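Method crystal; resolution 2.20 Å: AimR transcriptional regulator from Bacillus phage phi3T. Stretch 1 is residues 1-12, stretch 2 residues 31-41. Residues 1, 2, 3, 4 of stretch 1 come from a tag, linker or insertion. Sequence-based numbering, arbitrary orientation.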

ATOM      1  N   LYS A   1      22.670  12.331 -42.532  1.00 45.72           N
ATOM      2  CA  LYS A   1      21.864  13.167 -41.651  1.00 42.57           C
ATOM      3  C   LYS A   1      20.374  12.979 -41.914  1.00 38.78           C
ATOM      4  O   LYS A   1      19.933  12.976 -43.065  1.00 30.87           O
ATOM      5  CB  LYS A   1      22.231  14.641 -41.826  1.00 42.06           C
ATOM      6  CG  LYS A   1      22.646  15.362 -40.555  1.00 43.49           C
ATOM      7  CD  LYS A   1      23.792  14.643 -39.871  1.00 48.29           C
ATOM      8  CE  LYS A   1      24.600  15.601 -39.007  1.00 58.11           C
ATOM      9  NZ  LYS A   1      24.823  15.065 -37.634  1.00 66.07           N
ATOM     10  N   LEU A   2      19.608  12.839 -40.825  1.00 36.55           N
ATOM     11  CA  LEU A   2      18.160  12.685 -40.928  1.00 34.15           C
ATOM     12  C   LEU A   2      17.535  13.828 -41.709  1.00 27.53           C
ATOM     13  O   LEU A   2      16.518  13.643 -42.390  1.00 22.23           O
ATOM     14  CB  LEU A   2      17.554  12.600 -39.525  1.00 34.45           C
ATOM     15  CG  LEU A   2      16.041  12.435 -39.365  1.00 32.20           C
ATOM     16  CD1 LEU A   2      15.591  11.073 -39.862  1.00 30.83           C
ATOM     17  CD2 LEU A   2      15.637  12.634 -37.911  1.00 33.57           C
ATOM     18  N   LYS A   3      18.140  15.010 -41.623  1.00 32.82           N
ATOM     19  CA  LYS A   3      17.627  16.189 -42.306  1.00 32.47           C
ATOM     20  C   LYS A   3      17.543  15.963 -43.811  1.00 33.87           C
ATOM     21  O   LYS A   3      16.488  16.161 -44.427  1.00 23.70           O
ATOM     22  CB  LYS A   3      18.536  17.371 -41.987  1.00 43.92           C
ATOM     23  CG  LYS A   3      19.266  17.249 -40.652  1.00 37.54           C
ATOM     24  CD  LYS A   3      20.066  18.507 -40.345  1.00 43.42           C
ATOM     25  CE  LYS A   3      20.971  18.904 -41.508  1.00 48.49           C
ATOM     26  NZ  LYS A   3      22.404  18.560 -41.261  1.00 49.15           N
ATOM     27  N   GLN A   4      18.654  15.540 -44.417  1.00 32.00           N
ATOM     28  CA  GLN A   4      18.695  15.344 -45.861  1.00 30.45           C
ATOM     29  C   GLN A   4      17.825  14.173 -46.295  1.00 30.18           C
ATOM     30  O   GLN A   4      17.281  14.189 -47.403  1.00 28.79           O
ATOM     31  CB  GLN A   4      20.137  15.122 -46.313  1.00 33.32           C
ATOM     32  CG  GLN A   4      21.180  15.664 -45.355  1.00 38.46           C
ATOM     33  CD  GLN A   4      21.324  17.170 -45.437  1.00 49.10           C
ATOM     34  OE1 GLN A   4      20.810  17.804 -46.359  1.00 58.80           O
ATOM     35  NE2 GLN A   4      22.032  17.749 -44.473  1.00 52.80           N
HETATM   36  N   MSE A   5      17.681  13.160 -45.450  1.00 29.01           N
HETATM   37  CA  MSE A   5      16.910  11.976 -45.806  1.00 29.65           C
HETATM   38  C   MSE A   5      15.422  12.278 -45.900  1.00 24.40           C
HETATM   39  O   MSE A   5      14.713  11.694 -46.719  1.00 26.15           O
HETATM   40  CB  MSE A   5      17.159  10.856 -44.798  1.00 26.30           C
HETATM   41  CG  MSE A   5      18.574  10.320 -44.822  1.00 29.11           C
HETATM   42 SE   MSE A   5      18.808   8.847 -43.575  1.00 43.80          SE
HETATM   43  CE  MSE A   5      20.689   9.149 -43.139  1.00 47.19           C
ATOM     44  N   ILE A   6      14.949  13.191 -45.052  1.00 27.39           N
ATOM     45  CA  ILE A   6      13.559  13.628 -45.140  1.00 24.56           C
ATOM     46  C   ILE A   6      13.316  14.350 -46.459  1.00 24.37           C
ATOM     47  O   ILE A   6      12.368  14.043 -47.189  1.00 26.07           O
ATOM     48  CB  ILE A   6      13.197  14.511 -43.934  1.00 24.22           C
ATOM     49  CG1 ILE A   6      13.269  13.696 -42.641  1.00 22.83           C
ATOM     50  CG2 ILE A   6      11.814  15.125 -44.121  1.00 26.58           C
ATOM     51  CD1 ILE A   6      13.328  14.537 -41.389  1.00 25.63           C
ATOM     52  N   LYS A   7      14.184  15.309 -46.790  1.00 22.68           N
ATOM     53  CA  LYS A   7      14.026  16.056 -48.033  1.00 28.01           C
ATOM     54  C   LYS A   7      14.081  15.136 -49.248  1.00 30.93           C
ATOM     55  O   LYS A   7      13.285  15.286 -50.182  1.00 33.51           O
ATOM     56  CB  LYS A   7      15.098  17.141 -48.132  1.00 28.34           C
ATOM     57  CG  LYS A   7      15.039  17.947 -49.420  1.00 29.12           C
ATOM     58  CD  LYS A   7      16.102  19.032 -49.442  1.00 28.96           C
ATOM     59  CE  LYS A   7      16.036  19.840 -50.730  1.00 32.74           C
ATOM     60  NZ  LYS A   7      17.029  20.950 -50.743  1.00 36.80           N
ATOM     61  N   ASN A   8      15.006  14.170 -49.248  1.00 29.62           N
ATOM     62  CA  ASN A   8      15.151  13.278 -50.397  1.00 34.84           C
ATOM     63  C   ASN A   8      13.893  12.447 -50.623  1.00 35.95           C
ATOM     64  O   ASN A   8      13.496  12.210 -51.770  1.00 37.99           O
ATOM     65  CB  ASN A   8      16.363  12.365 -50.211  1.00 29.42           C
ATOM     66  CG  ASN A   8      17.673  13.125 -50.225  1.00 30.64           C
ATOM     67  OD1 ASN A   8      17.785  14.186 -50.840  1.00 34.82           O
ATOM     68  ND2 ASN A   8      18.676  12.584 -49.545  1.00 31.32           N
ATOM     69  N   GLU A   9      13.260  11.983 -49.543  1.00 29.95           N
ATOM     70  CA  GLU A   9      12.007  11.250 -49.692  1.00 32.33           C
ATOM     71  C   GLU A   9      10.905  12.152 -50.233  1.00 39.80           C
ATOM     72  O   GLU A   9      10.113  11.735 -51.087  1.00 39.68           O
ATOM     73  CB  GLU A   9      11.593  10.638 -48.354  1.00 33.78           C
ATOM     74  CG  GLU A   9      12.304   9.345 -48.029  1.00 38.03           C
ATOM     75  CD  GLU A   9      11.986   8.253 -49.028  1.00 46.35           C
ATOM     76  OE1 GLU A   9      10.785   8.010 -49.277  1.00 44.59           O
ATOM     77  OE2 GLU A   9      12.935   7.650 -49.574  1.00 44.91           O
ATOM     78  N   CYS A  10      10.852  13.397 -49.758  1.00 33.84           N
ATOM     79  CA  CYS A  10       9.806  14.321 -50.176  1.00 38.03           C
ATOM     80  C   CYS A  10      10.028  14.848 -51.589  1.00 39.70           C
ATOM     81  O   CYS A  10       9.057  15.199 -52.269  1.00 47.38           O
ATOM     82  CB  CYS A  10       9.713  15.481 -49.181  1.00 32.39           C
ATOM     83  SG  CYS A  10       9.322  14.975 -47.489  1.00 32.92           S
ATOM     84  N   GLU A  11      11.280  14.922 -52.048  1.00 34.44           N
ATOM     85  CA  GLU A  11      11.530  15.401 -53.404  1.00 40.98           C
ATOM     86  C   GLU A  11      11.065  14.410 -54.463  1.00 44.33           C
ATOM     87  O   GLU A  11      10.823  14.812 -55.605  1.00 47.48           O
ATOM     88  CB  GLU A  11      13.015  15.704 -53.605  1.00 41.09           C
ATOM     89  CG  GLU A  11      13.513  16.942 -52.876  1.00 39.80           C
ATOM     90  CD  GLU A  11      14.969  17.245 -53.179  1.00 45.47           C
ATOM     91  OE1 GLU A  11      15.254  18.343 -53.704  1.00 53.36           O
ATOM     92  OE2 GLU A  11      15.825  16.377 -52.902  1.00 43.63           O
ATOM     93  N   LYS A  12      10.938  13.133 -54.113  1.00 42.71           N
ATOM     94  CA  LYS A  12      10.475  12.124 -55.055  1.00 44.60           C
ATOM     95  C   LYS A  12       8.959  12.041 -55.145  1.00 43.11           C
ATOM     96  O   LYS A  12       8.446  11.343 -56.026  1.00 49.63           O
ATOM     97  CB  LYS A  12      11.027  10.744 -54.677  1.00 43.58           C
ATOM     98  CG  LYS A  12      12.323  10.362 -55.373  1.00 55.93           C
ATOM     99  CD  LYS A  12      13.477  11.252 -54.945  1.00 58.22           C
ATOM    100  CE  LYS A  12      14.790  10.761 -55.533  1.00 65.29           C
ATOM    101  NZ  LYS A  12      15.076   9.357 -55.126  1.00 57.17           N
ATOM    102  N   GLY A  31      10.338  25.979 -46.892  1.00 40.03           N
ATOM    103  CA  GLY A  31      10.409  26.232 -45.464  1.00 44.53           C
ATOM    104  C   GLY A  31      10.390  24.955 -44.650  1.00 40.11           C
ATOM    105  O   GLY A  31      11.009  24.878 -43.585  1.00 37.23           O
ATOM    106  N   PHE A  32       9.683  23.936 -45.141  1.00 37.55           N
ATOM    107  CA  PHE A  32       9.671  22.642 -44.473  1.00 37.30           C
ATOM    108  C   PHE A  32      11.045  21.989 -44.526  1.00 35.29           C
ATOM    109  O   PHE A  32      11.547  21.496 -43.507  1.00 34.78           O
ATOM    110  CB  PHE A  32       8.609  21.749 -45.117  1.00 37.42           C
ATOM    111  CG  PHE A  32       8.643  20.328 -44.652  1.00 39.19           C
ATOM    112  CD1 PHE A  32       8.323  20.005 -43.347  1.00 36.29           C
ATOM    113  CD2 PHE A  32       8.978  19.310 -45.528  1.00 34.86           C
ATOM    114  CE1 PHE A  32       8.348  18.694 -42.916  1.00 36.37           C
ATOM    115  CE2 PHE A  32       9.003  17.997 -45.105  1.00 38.19           C
ATOM    116  CZ  PHE A  32       8.688  17.688 -43.797  1.00 39.09           C
ATOM    117  N   TYR A  33      11.678  21.997 -45.705  1.00 37.13           N
ATOM    118  CA  TYR A  33      13.024  21.448 -45.833  1.00 34.53           C
ATOM    119  C   TYR A  33      14.015  22.213 -44.965  1.00 36.65           C
ATOM    120  O   TYR A  33      14.904  21.611 -44.354  1.00 32.83           O
ATOM    121  CB  TYR A  33      13.468  21.469 -47.298  1.00 32.19           C
ATOM    122  CG  TYR A  33      12.644  20.584 -48.211  1.00 34.87           C
ATOM    123  CD1 TYR A  33      12.013  19.444 -47.725  1.00 35.61           C
ATOM    124  CD2 TYR A  33      12.493  20.891 -49.558  1.00 37.98           C
ATOM    125  CE1 TYR A  33      11.259  18.637 -48.554  1.00 34.70           C
ATOM    126  CE2 TYR A  33      11.741  20.089 -50.393  1.00 34.60           C
ATOM    127  CZ  TYR A  33      11.126  18.965 -49.887  1.00 38.08           C
ATOM    128  OH  TYR A  33      10.375  18.169 -50.720  1.00 35.31           O
ATOM    129  N   LYS A  34      13.881  23.541 -44.902  1.00 37.69           N
ATOM    130  CA  LYS A  34      14.727  24.315 -43.998  1.00 41.51           C
ATOM    131  C   LYS A  34      14.510  23.882 -42.555  1.00 39.04           C
ATOM    132  O   LYS A  34      15.472  23.738 -41.792  1.00 37.32           O
ATOM    133  CB  LYS A  34      14.450  25.813 -44.161  1.00 40.95           C
ATOM    134  CG  LYS A  34      15.330  26.746 -43.313  1.00 45.83           C
ATOM    135  CD  LYS A  34      15.041  28.229 -43.554  1.00 50.16           C
ATOM    136  CE  LYS A  34      15.911  29.129 -42.684  1.00 46.08           C
ATOM    137  NZ  LYS A  34      15.631  30.579 -42.916  1.00 37.52           N
ATOM    138  N   PHE A  35      13.251  23.663 -42.167  1.00 35.49           N
ATOM    139  CA  PHE A  35      12.964  23.256 -40.795  1.00 37.45           C
ATOM    140  C   PHE A  35      13.611  21.917 -40.469  1.00 35.62           C
ATOM    141  O   PHE A  35      14.321  21.788 -39.465  1.00 32.77           O
ATOM    142  CB  PHE A  35      11.455  23.189 -40.553  1.00 39.83           C
ATOM    143  CG  PHE A  35      11.086  22.415 -39.315  1.00 36.07           C
ATOM    144  CD1 PHE A  35      11.494  22.850 -38.061  1.00 36.46           C
ATOM    145  CD2 PHE A  35      10.345  21.250 -39.404  1.00 36.99           C
ATOM    146  CE1 PHE A  35      11.164  22.134 -36.921  1.00 34.66           C
ATOM    147  CE2 PHE A  35      10.009  20.532 -38.268  1.00 33.55           C
ATOM    148  CZ  PHE A  35      10.418  20.975 -37.025  1.00 37.14           C
ATOM    149  N   VAL A  36      13.372  20.900 -41.303  1.00 29.32           N
ATOM    150  CA  VAL A  36      13.932  19.586 -41.013  1.00 30.76           C
ATOM    151  C   VAL A  36      15.449  19.579 -41.151  1.00 34.33           C
ATOM    152  O   VAL A  36      16.116  18.734 -40.542  1.00 29.74           O
ATOM    153  CB  VAL A  36      13.291  18.504 -41.907  1.00 35.39           C
ATOM    154  CG1 VAL A  36      11.780  18.470 -41.696  1.00 31.51           C
ATOM    155  CG2 VAL A  36      13.635  18.734 -43.370  1.00 29.14           C
ATOM    156  N   ASN A  37      16.021  20.506 -41.918  1.00 32.97           N
ATOM    157  CA  ASN A  37      17.469  20.586 -42.062  1.00 35.58           C
ATOM    158  C   ASN A  37      18.120  21.506 -41.039  1.00 35.98           C
ATOM    159  O   ASN A  37      19.296  21.852 -41.196  1.00 36.81           O
ATOM    160  CB  ASN A  37      17.847  21.020 -43.481  1.00 35.15           C
ATOM    161  CG  ASN A  37      17.795  19.870 -44.473  1.00 39.91           C
ATOM    162  OD1 ASN A  37      18.754  19.108 -44.610  1.00 39.60           O
ATOM    163  ND2 ASN A  37      16.670  19.737 -45.167  1.00 33.75           N
ATOM    164  N   THR A  38      17.390  21.907 -40.006  1.00 33.70           N
ATOM    165  CA  THR A  38      17.986  22.683 -38.931  1.00 30.54           C
ATOM    166  C   THR A  38      19.092  21.865 -38.272  1.00 33.16           C
ATOM    167  O   THR A  38      18.882  20.680 -37.976  1.00 34.49           O
ATOM    168  CB  THR A  38      16.928  23.065 -37.896  1.00 33.89           C
ATOM    169  OG1 THR A  38      15.820  23.701 -38.547  1.00 33.93           O
ATOM    170  CG2 THR A  38      17.515  24.009 -36.856  1.00 31.54           C
ATOM    171  N   PRO A  39      20.277  22.435 -38.061  1.00 37.18           N
ATOM    172  CA  PRO A  39      21.324  21.711 -37.326  1.00 35.22           C
ATOM    173  C   PRO A  39      20.808  21.225 -35.978  1.00 33.54           C
ATOM    174  O   PRO A  39      19.979  21.878 -35.339  1.00 34.85           O
ATOM    175  CB  PRO A  39      22.432  22.756 -37.169  1.00 39.05           C
ATOM    176  CG  PRO A  39      22.238  23.673 -38.336  1.00 42.77           C
ATOM    177  CD  PRO A  39      20.752  23.733 -38.571  1.00 36.87           C
ATOM    178  N   GLU A  40      21.296  20.054 -35.559  1.00 29.64           N
ATOM    179  CA  GLU A  40      20.758  19.415 -34.361  1.00 31.05           C
ATOM    180  C   GLU A  40      20.909  20.307 -33.136  1.00 32.65           C
ATOM    181  O   GLU A  40      19.990  20.404 -32.313  1.00 35.44           O
ATOM    182  CB  GLU A  40      21.443  18.067 -34.129  1.00 29.45           C
ATOM    183  CG  GLU A  40      21.113  17.005 -35.166  1.00 35.64           C
ATOM    184  CD  GLU A  40      22.089  16.983 -36.327  1.00 36.88           C
ATOM    185  OE1 GLU A  40      22.825  17.975 -36.518  1.00 36.32           O
ATOM    186  OE2 GLU A  40      22.123  15.964 -37.047  1.00 46.35           O
ATOM    187  N   LYS A  41      22.054  20.979 -33.006  1.00 33.93           N
ATOM    188  CA  LYS A  41      22.288  21.846 -31.856  1.00 38.68           C
ATOM    189  C   LYS A  41      21.365  23.059 -31.835  1.00 38.28           C
ATOM    190  O   LYS A  41      21.206  23.678 -30.778  1.00 39.06           O
ATOM    191  CB  LYS A  41      23.745  22.309 -31.835  1.00 36.44           C
ATOM    192  CG  LYS A  41      24.761  21.191 -31.646  1.00 38.16           C
ATOM    193  CD  LYS A  41      24.677  20.597 -30.246  1.00 42.58           C
ATOM    194  CE  LYS A  41      25.810  19.607 -29.983  1.00 46.06           C
ATOM    195  NZ  LYS A  41      25.744  18.414 -30.872  1.00 36.70           N
TER
HETATM  196  O   HOH W   1      20.341  14.372 -38.523  1.00 41.15           O

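The helix that starts at Leu2 and the helix that runs into this stretch from earlier in the chain and ends at Val36 pack side by side and run nearly antiparallel (154° between their directions, 9.0 Å apart at closest approach), burying 601 Å² summed over both sides. Because the helices run in opposing senses, Lys3 lies against Asn37 and Lys7 against Tyr33, their CA atoms 4.4 and 5.9 Å apart; the backbones are thus tightest where the second helix ends. Lys3, from the tag, fits into that narrow end with its CB 3.1 Å from Val36 O and 3.2 Å from Asn37 OD1, while its aliphatic chain continues past the turn, CD coming within 3.4 Å of Thr38 O.

Next along the seam, Ile6 and Val36 both point toward the opposite stretch and meet with Ile6 CD1 4.0 Å from Val36 CB. Ile6 is also a bump against the tip of the Phe32 ring, CG2 to CZ 4.1 Å. Phe32 leaves its helix sideways, but its t rotamer brings the ring end back to the contact, where Cys10 SG sits at the ring edge, 3.9 Å from Phe32 CE2. These buried, apolar shapes interlock without needing polar partners across the seam.

Tyr33 fills the neighbouring hollow, between Lys7 and Cys10. The fully extended Lys7 side chain lays its methylenes over one face of the ring: CG is 3.7 Å from the centroid of Tyr33 and only 8° off the ring normal, a CH-pi contact. Cys10 meets the edge of the same ring, its CB 3.6 Å from Tyr33 CE1 and 3.2 Å from Tyr33 OH. A small cysteine leaves room for both aromatic rings, touching Phe32 through sulfur and Tyr33 through CB.

Where the second helix gives way, Asn37 is the first residue to leave helical geometry. Its side chain folds back on its own helix, ND2 donating to Tyr33 O at 2.7 Å, and Thr38 OG1 likewise donates to Phe35 O at 2.6 Å; together they tie down the turn on which Lys3 rests.

Beyond it, Glu40 departs sideways but its carboxylate swings nearer, and Lys1, another tag residue, reaches it with a salt bridge, NZ to OE2 of Glu40 2.9 Å. Water 1 fills the gap beside this pair, accepting from the backbone N of Leu2, also from the tag (2.9 Å), and donating to Glu40 OE2 (2.8 Å), so one carboxylate oxygen serves both the lysine and, through the water, the start of the first helix.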